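Local coordinates for RNA-binding protein (Sulfolobus solfataricus, PDB 2NRQ), which is of unknown function, an archaeal protein that resembles RNA-binding proteins in structure but probably does not bind RNA itself, at residues E28-P33 with L73-T78. Sequence-based numbering, arbitrary orientation.
Sequences ESFFSP and LEKIET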
loop_
_atom_site.group_PDB
_atom_site.type_symbol
_atom_site.label_atom_id
_atom_site.label_comp_id
_atom_site.label_asym_id
_atom_site.label_seq_id
_atom_site.Cartn_x
_atom_site.Cartn_y
_atom_site.Cartn_z
ATOM N N GLU A 28 3.186 9.132 -5.066
ATOM C CA GLU A 28 4.532 9.619 -4.792
ATOM C C GLU A 28 4.515 10.778 -3.789
ATOM O O GLU A 28 5.488 11.004 -3.060
ATOM C CB GLU A 28 5.225 10.015 -6.098
ATOM C CG GLU A 28 5.198 8.888 -7.097
ATOM C CD GLU A 28 6.145 9.070 -8.260
ATOM O OE1 GLU A 28 6.178 10.165 -8.855
ATOM O OE2 GLU A 28 6.850 8.096 -8.587
ATOM N N SER A 29 3.410 11.505 -3.738
ATOM C CA SER A 29 3.303 12.599 -2.787
ATOM C C SER A 29 2.912 12.065 -1.409
ATOM O O SER A 29 3.585 12.306 -0.403
ATOM C CB SER A 29 2.255 13.593 -3.246
ATOM O OG SER A 29 1.956 14.467 -2.183
ATOM N N PHE A 30 1.813 11.327 -1.373
ATOM C CA PHE A 30 1.324 10.759 -0.134
ATOM C C PHE A 30 2.420 10.049 0.662
ATOM O O PHE A 30 2.409 10.060 1.885
ATOM C CB PHE A 30 0.198 9.774 -0.434
ATOM C CG PHE A 30 -0.606 9.396 0.774
ATOM C CD1 PHE A 30 -1.698 10.172 1.168
ATOM C CD2 PHE A 30 -0.266 8.274 1.530
ATOM C CE1 PHE A 30 -2.442 9.836 2.298
ATOM C CE2 PHE A 30 -1.003 7.929 2.660
ATOM C CZ PHE A 30 -2.093 8.713 3.045
ATOM N N PHE A 31 3.358 9.414 -0.027
ATOM C CA PHE A 31 4.430 8.697 0.655
ATOM C C PHE A 31 5.737 9.450 0.598
ATOM O O PHE A 31 6.809 8.894 0.859
ATOM C CB PHE A 31 4.621 7.312 0.048
ATOM C CG PHE A 31 3.491 6.378 0.332
ATOM C CD1 PHE A 31 2.558 6.071 -0.653
ATOM C CD2 PHE A 31 3.350 5.811 1.597
ATOM C CE1 PHE A 31 1.506 5.210 -0.386
ATOM C CE2 PHE A 31 2.306 4.956 1.873
ATOM C CZ PHE A 31 1.378 4.651 0.879
ATOM N N SER A 32 5.632 10.725 0.248
ATOM C CA SER A 32 6.792 11.586 0.147
ATOM C C SER A 32 7.260 11.976 1.542
ATOM O O SER A 32 6.446 12.192 2.447
ATOM C CB SER A 32 6.440 12.829 -0.672
ATOM O OG SER A 32 7.213 13.946 -0.274
ATOM N N PRO A 33 8.586 12.087 1.730
ATOM C CA PRO A 33 9.582 11.860 0.681
ATOM C C PRO A 33 10.260 10.497 0.731
ATOM O O PRO A 33 11.206 10.246 -0.019
ATOM C CB PRO A 33 10.565 12.991 0.922
ATOM C CG PRO A 33 10.643 13.000 2.418
ATOM C CD PRO A 33 9.193 12.794 2.875
ATOM N N LEU A 73 1.054 3.705 9.117
ATOM C CA LEU A 73 0.454 3.699 10.442
ATOM C C LEU A 73 0.156 5.097 10.944
ATOM O O LEU A 73 -0.803 5.301 11.672
ATOM C CB LEU A 73 1.383 3.002 11.439
ATOM C CG LEU A 73 1.483 1.483 11.321
ATOM C CD1 LEU A 73 2.501 0.966 12.321
ATOM C CD2 LEU A 73 0.113 0.861 11.571
ATOM N N GLU A 74 0.981 6.058 10.553
ATOM C CA GLU A 74 0.808 7.433 10.997
ATOM C C GLU A 74 -0.155 8.197 10.115
ATOM O O GLU A 74 -0.443 9.362 10.377
ATOM C CB GLU A 74 2.161 8.139 11.004
ATOM C CG GLU A 74 3.258 7.265 11.587
ATOM C CD GLU A 74 4.645 7.821 11.360
ATOM O OE1 GLU A 74 4.898 8.368 10.259
ATOM O OE2 GLU A 74 5.486 7.697 12.278
ATOM N N LYS A 75 -0.656 7.546 9.073
ATOM C CA LYS A 75 -1.574 8.200 8.154
ATOM C C LYS A 75 -2.954 7.580 8.187
ATOM O O LYS A 75 -3.954 8.267 7.997
ATOM C CB LYS A 75 -1.033 8.122 6.734
ATOM C CG LYS A 75 0.223 8.932 6.488
ATOM C CD LYS A 75 -0.080 10.215 5.743
ATOM C CE LYS A 75 1.181 10.776 5.122
ATOM N NZ LYS A 75 0.891 11.929 4.231
ATOM N N ILE A 76 -3.014 6.277 8.420
ATOM C CA ILE A 76 -4.302 5.598 8.452
ATOM C C ILE A 76 -5.141 6.025 9.664
ATOM O O ILE A 76 -4.607 6.256 10.752
ATOM C CB ILE A 76 -4.108 4.069 8.479
ATOM C CG1 ILE A 76 -5.432 3.375 8.179
ATOM C CG2 ILE A 76 -3.575 3.632 9.835
ATOM C CD1 ILE A 76 -5.319 1.872 8.102
ATOM N N GLU A 77 -6.452 6.144 9.470
ATOM C CA GLU A 77 -7.345 6.512 10.564
ATOM C C GLU A 77 -7.484 5.300 11.499
ATOM O O GLU A 77 -7.391 4.150 11.050
ATOM C CB GLU A 77 -8.700 6.949 10.010
ATOM C CG GLU A 77 -9.220 6.094 8.870
ATOM C CD GLU A 77 -10.421 6.718 8.171
ATOM O OE1 GLU A 77 -10.301 7.870 7.693
ATOM O OE2 GLU A 77 -11.482 6.057 8.092
ATOM N N THR A 78 -7.683 5.556 12.791
ATOM C CA THR A 78 -7.789 4.493 13.796
ATOM C C THR A 78 -8.835 3.435 13.460
ATOM O O THR A 78 -8.653 2.243 13.725
ATOM C CB THR A 78 -8.118 5.075 15.179
ATOM O OG1 THR A 78 -7.816 6.477 15.200
ATOM C CG2 THR A 78 -7.295 4.372 16.247
#
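A cation-pi contact joins Phe30, at the C-terminal end of helix 20-30, to Lys75, in the short loop between helices 62-73 and 78-85. The ammonium NZ of Lys75 stands 4.3 Å from the centroid of the Phe30 ring and 8° off its normal, almost straight above the centre of one face. Ring and lysine chain run past each other in opposite directions. CD of Lys75 rests 3.7 Å from CZ of Phe30, and CB lies 3.9 Å from the same CZ, so the aliphatic part of the lysine lies across the far end of the ring while NZ reaches back toward the helix. A bend at chi2 (-103°) helps turn the chain along the ring. There NZ also makes a weak hydrogen bond, 3.4 Å long, to the backbone O of Phe30, at the end of the same helix, where the dipole would probably favour a positive charge. The contact ties this helix end to the loop in a chain whose six-stranded antiparallel sheet has strand 7-14 between strands 52-60 and 121-126. Phe30 is buried and also touches His110 and Leu112, the latter shared with Lys75; CD2 of Phe30 sits over the face of Phe31, whose ring meets Phe68. With an alanine in place of Phe30, the ammonium group is likely to lose its aromatic face, and a gap would probably open beside Leu112.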